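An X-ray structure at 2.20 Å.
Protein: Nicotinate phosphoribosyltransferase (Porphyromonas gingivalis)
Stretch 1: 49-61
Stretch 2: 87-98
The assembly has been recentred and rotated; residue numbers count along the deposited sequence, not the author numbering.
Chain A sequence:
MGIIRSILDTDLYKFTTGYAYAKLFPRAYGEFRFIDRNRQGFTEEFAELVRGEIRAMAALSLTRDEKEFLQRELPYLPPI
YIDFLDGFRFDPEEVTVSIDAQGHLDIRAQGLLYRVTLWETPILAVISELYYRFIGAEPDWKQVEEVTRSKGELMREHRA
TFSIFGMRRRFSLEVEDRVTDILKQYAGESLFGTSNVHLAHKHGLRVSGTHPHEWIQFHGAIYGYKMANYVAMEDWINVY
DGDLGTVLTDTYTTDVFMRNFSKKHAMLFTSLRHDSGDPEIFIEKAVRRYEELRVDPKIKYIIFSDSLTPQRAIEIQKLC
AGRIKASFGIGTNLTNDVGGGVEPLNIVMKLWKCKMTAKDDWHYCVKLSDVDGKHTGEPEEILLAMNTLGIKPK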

# COMPACT_ATOMS: atom_id res chain seq x y z
N LEU A 49 6.81 22.26 -9.99
CA LEU A 49 7.91 21.39 -9.61
C LEU A 49 7.44 19.94 -9.72
O LEU A 49 8.18 19.06 -10.15
CB LEU A 49 8.35 21.67 -8.17
CG LEU A 49 9.03 23.01 -7.91
CD1 LEU A 49 9.34 23.14 -6.43
CD2 LEU A 49 10.31 23.10 -8.73
N VAL A 50 6.19 19.70 -9.33
CA VAL A 50 5.62 18.37 -9.39
C VAL A 50 5.50 17.91 -10.84
O VAL A 50 5.89 16.79 -11.17
CB VAL A 50 4.23 18.33 -8.73
CG1 VAL A 50 3.59 16.96 -8.93
CG2 VAL A 50 4.36 18.64 -7.25
N ARG A 51 4.99 18.79 -11.69
CA ARG A 51 4.84 18.45 -13.10
C ARG A 51 6.20 18.10 -13.72
O ARG A 51 6.30 17.20 -14.55
CB ARG A 51 4.18 19.61 -13.87
CG ARG A 51 2.68 19.73 -13.62
CD ARG A 51 2.00 20.73 -14.57
NE ARG A 51 2.26 22.10 -14.16
CZ ARG A 51 1.40 22.87 -13.50
NH1 ARG A 51 0.21 22.41 -13.17
NH2 ARG A 51 1.76 24.09 -13.15
N GLY A 52 7.24 18.82 -13.30
CA GLY A 52 8.57 18.54 -13.82
C GLY A 52 9.06 17.16 -13.43
O GLY A 52 9.67 16.46 -14.24
N GLU A 53 8.80 16.77 -12.19
CA GLU A 53 9.21 15.46 -11.71
C GLU A 53 8.42 14.37 -12.43
O GLU A 53 8.97 13.32 -12.78
CB GLU A 53 8.95 15.35 -10.21
CG GLU A 53 9.87 16.20 -9.35
CD GLU A 53 11.33 15.82 -9.51
OE1 GLU A 53 11.65 14.61 -9.56
OE2 GLU A 53 12.17 16.74 -9.57
N ILE A 54 7.14 14.63 -12.66
CA ILE A 54 6.30 13.66 -13.35
C ILE A 54 6.81 13.47 -14.77
O ILE A 54 6.89 12.34 -15.27
CB ILE A 54 4.83 14.11 -13.36
CG1 ILE A 54 4.25 13.99 -11.95
CG2 ILE A 54 4.02 13.26 -14.33
CD1 ILE A 54 2.85 14.55 -11.80
N ARG A 55 7.18 14.57 -15.42
CA ARG A 55 7.70 14.47 -16.78
C ARG A 55 9.04 13.74 -16.80
O ARG A 55 9.33 12.97 -17.72
CB ARG A 55 7.84 15.86 -17.41
CG ARG A 55 6.50 16.49 -17.78
CD ARG A 55 6.69 17.73 -18.63
NE ARG A 55 6.94 18.93 -17.84
CZ ARG A 55 5.99 19.78 -17.46
NH1 ARG A 55 4.72 19.57 -17.80
NH2 ARG A 55 6.31 20.85 -16.73
N ALA A 56 9.86 13.97 -15.77
CA ALA A 56 11.16 13.33 -15.69
C ALA A 56 11.04 11.81 -15.64
O ALA A 56 11.89 11.09 -16.15
CB ALA A 56 11.92 13.83 -14.47
N MET A 57 9.96 11.32 -15.03
CA MET A 57 9.74 9.88 -14.89
C MET A 57 9.61 9.14 -16.23
O MET A 57 9.79 7.91 -16.29
CB MET A 57 8.52 9.62 -14.00
CG MET A 57 8.74 9.98 -12.53
SD MET A 57 7.28 9.78 -11.46
CE MET A 57 6.96 8.04 -11.69
N ALA A 58 9.33 9.87 -17.30
CA ALA A 58 9.18 9.25 -18.62
C ALA A 58 10.50 8.64 -19.10
O ALA A 58 10.51 7.83 -20.01
CB ALA A 58 8.68 10.28 -19.63
N ALA A 59 11.60 9.04 -18.47
CA ALA A 59 12.91 8.53 -18.85
C ALA A 59 13.29 7.22 -18.15
O ALA A 59 14.25 6.56 -18.52
CB ALA A 59 13.98 9.59 -18.59
N LEU A 60 12.52 6.83 -17.14
CA LEU A 60 12.80 5.60 -16.40
C LEU A 60 12.62 4.35 -17.26
O LEU A 60 11.71 4.27 -18.09
CB LEU A 60 11.89 5.50 -15.18
CG LEU A 60 12.01 6.59 -14.11
CD1 LEU A 60 10.88 6.45 -13.11
CD2 LEU A 60 13.36 6.50 -13.42
N SER A 61 13.49 3.37 -17.06
CA SER A 61 13.40 2.11 -17.77
C SER A 61 14.10 1.04 -16.96
O SER A 61 15.10 1.29 -16.30
CB SER A 61 14.01 2.21 -19.18
OG SER A 61 15.40 2.39 -19.12
N GLY A 87 9.59 -3.08 -21.26
CA GLY A 87 9.35 -2.12 -22.32
C GLY A 87 8.46 -0.96 -21.90
O GLY A 87 8.15 -0.08 -22.70
N PHE A 88 8.07 -0.95 -20.63
CA PHE A 88 7.19 0.09 -20.09
C PHE A 88 7.82 1.46 -19.95
O PHE A 88 8.98 1.59 -19.55
CB PHE A 88 6.66 -0.34 -18.72
CG PHE A 88 5.74 0.66 -18.07
CD1 PHE A 88 4.39 0.72 -18.43
CD2 PHE A 88 6.22 1.54 -17.11
CE1 PHE A 88 3.53 1.65 -17.82
CE2 PHE A 88 5.37 2.48 -16.50
CZ PHE A 88 4.02 2.53 -16.86
N ARG A 89 7.03 2.49 -20.25
CA ARG A 89 7.46 3.87 -20.11
C ARG A 89 6.30 4.66 -19.55
O ARG A 89 5.19 4.58 -20.06
CB ARG A 89 7.87 4.47 -21.45
CG ARG A 89 9.18 3.94 -21.99
CD ARG A 89 10.36 4.30 -21.09
NE ARG A 89 11.61 3.76 -21.61
CZ ARG A 89 11.91 2.47 -21.66
NH1 ARG A 89 11.04 1.57 -21.21
NH2 ARG A 89 13.06 2.07 -22.18
N PHE A 90 6.55 5.41 -18.47
CA PHE A 90 5.51 6.24 -17.87
C PHE A 90 5.06 7.28 -18.91
O PHE A 90 5.88 7.83 -19.66
CB PHE A 90 6.05 6.95 -16.63
CG PHE A 90 6.10 6.08 -15.41
CD1 PHE A 90 4.95 5.86 -14.65
CD2 PHE A 90 7.29 5.47 -15.01
CE1 PHE A 90 4.99 5.05 -13.51
CE2 PHE A 90 7.33 4.66 -13.88
CZ PHE A 90 6.18 4.45 -13.13
N ASP A 91 3.75 7.53 -18.98
CA ASP A 91 3.22 8.52 -19.91
C ASP A 91 2.64 9.68 -19.11
O ASP A 91 1.53 9.60 -18.60
CB ASP A 91 2.12 7.91 -20.79
CG ASP A 91 1.46 8.94 -21.69
OD1 ASP A 91 1.98 10.07 -21.78
OD2 ASP A 91 0.43 8.62 -22.32
N PRO A 92 3.41 10.77 -19.01
CA PRO A 92 3.04 11.98 -18.28
C PRO A 92 1.68 12.58 -18.60
O PRO A 92 1.07 13.21 -17.74
CB PRO A 92 4.17 12.95 -18.61
CG PRO A 92 5.33 12.06 -18.86
CD PRO A 92 4.71 10.96 -19.68
N GLU A 93 1.19 12.40 -19.82
CA GLU A 93 -0.10 12.99 -20.15
C GLU A 93 -1.30 12.31 -19.50
O GLU A 93 -2.41 12.80 -19.61
CB GLU A 93 -0.29 13.08 -21.66
CG GLU A 93 -0.16 11.80 -22.41
CD GLU A 93 -0.13 12.03 -23.91
OE1 GLU A 93 0.62 12.93 -24.35
OE2 GLU A 93 -0.85 11.31 -24.66
N GLU A 94 -1.07 11.20 -18.80
CA GLU A 94 -2.17 10.52 -18.10
C GLU A 94 -2.39 11.27 -16.78
O GLU A 94 -3.41 11.07 -16.10
CB GLU A 94 -1.81 9.06 -17.76
CG GLU A 94 -1.49 8.17 -18.95
CD GLU A 94 -0.95 6.81 -18.51
OE1 GLU A 94 -0.35 6.75 -17.41
OE2 GLU A 94 -1.10 5.81 -19.26
N VAL A 95 -1.44 12.13 -16.43
CA VAL A 95 -1.48 12.87 -15.17
C VAL A 95 -1.73 14.37 -15.32
O VAL A 95 -1.07 15.03 -16.13
CB VAL A 95 -0.14 12.69 -14.42
CG1 VAL A 95 -0.21 13.36 -13.06
CG2 VAL A 95 0.18 11.21 -14.28
N THR A 96 -2.65 14.91 -14.53
CA THR A 96 -2.96 16.33 -14.56
C THR A 96 -2.76 16.94 -13.17
O THR A 96 -3.39 16.51 -12.21
CB THR A 96 -4.42 16.60 -15.00
OG1 THR A 96 -4.63 16.08 -16.32
CG2 THR A 96 -4.71 18.11 -15.02
N VAL A 97 -1.89 17.93 -13.09
CA VAL A 97 -1.60 18.60 -11.82
C VAL A 97 -2.12 20.03 -11.85
O VAL A 97 -2.00 20.72 -12.86
CB VAL A 97 -0.08 18.65 -11.55
CG1 VAL A 97 0.19 19.32 -10.21
CG2 VAL A 97 0.50 17.25 -11.59
N SER A 98 -2.71 20.46 -10.75
CA SER A 98 -3.22 21.82 -10.66
C SER A 98 -3.54 22.21 -9.23
O SER A 98 -3.57 21.38 -8.33
CB SER A 98 -4.47 21.97 -11.51
OG SER A 98 -5.51 21.15 -11.00
O HOH W 1 9.48 5.49 -18.17

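Helix 49-56 and strand 95-98 run nearly antiparallel, at 164°; their axes approach to 8.9 Å. The contact buries 670 Å² in all, and most of it is apolar packing.

Val-50, Ile-54 and Met-57 all point their CA-to-CB bonds toward the second stretch. The spacing of four and three residues, close to a helical turn, brings them round to one side. On the strand, Val-95 and Val-97 point toward the helix, while Thr-96 between them points away, as alternation in a strand requires. Ile-54 is central to the packing. Its CD1 lies 3.5 Å from Val-95 CG1 and 3.6 Å from Val-97 CG2, so one methyl touches both valines. Val-50 CG1 adds a looser contact with Val-97 CG2 at 4.1 Å.

Pro-92, in the 3-10 segment before the strand, packs against Ile-54, Arg-55 and Ala-58. Its CG is 3.9 Å from Ala-58 CB and 4.0 Å from Arg-55 CA, and its CB is 4.3 Å from Ile-54 CG2. The small side chain of Ala-58 accompanies a close backbone approach: Ala-58 CA and Phe-90 CA are 4.8 Å apart.

Phe-90 supplies the aromatic contact. Its ring is buried and receives Met-57 CE over one face. This methyl sits 3.9 Å from the centroid of the Phe-90 ring and 7° off the ring normal, a clear CH-pi arrangement. Leu-60 CD1 also reaches the ring, 4.0 Å from Phe-90 CE2.

One direct hydrogen bond crosses the contact. Arg-51 NH1 donates to Val-97 O at 2.8 Å. The distance is short, but the angle at the hydrogen is 120°, so the bond is weak. The oxygen lies at the guanidinium edge, near its plane. The CA-to-CB bond of Arg-51 points sideways, but the end of the side chain comes nearer the strand. Its aliphatic part packs on the way, with Arg-51 CG 3.6 Å from Val-97 CB.

Arg-89 makes its contacts without a hydrogen bond across the stretches. Ser-61 CB lies over one face of its guanidinium, 3.1 Å from Arg-89 NH2. Arg-89 CD is 3.3 Å from Leu-60 O. Within its own stretch, Arg-89 NH1 donates to Phe-88 O at 2.6 Å, which ties the guanidinium back to the neighbouring backbone.

Water 1 bridges the two backbones. It accepts from Phe-90 N at 2.9 Å. Leu-60 O and Met-57 O lie within hydrogen-bonding range of the same water oxygen, at 2.5 Å and 3.1 Å. The water thus lies between the backbone at Phe-90 and that of Met-57 and Leu-60.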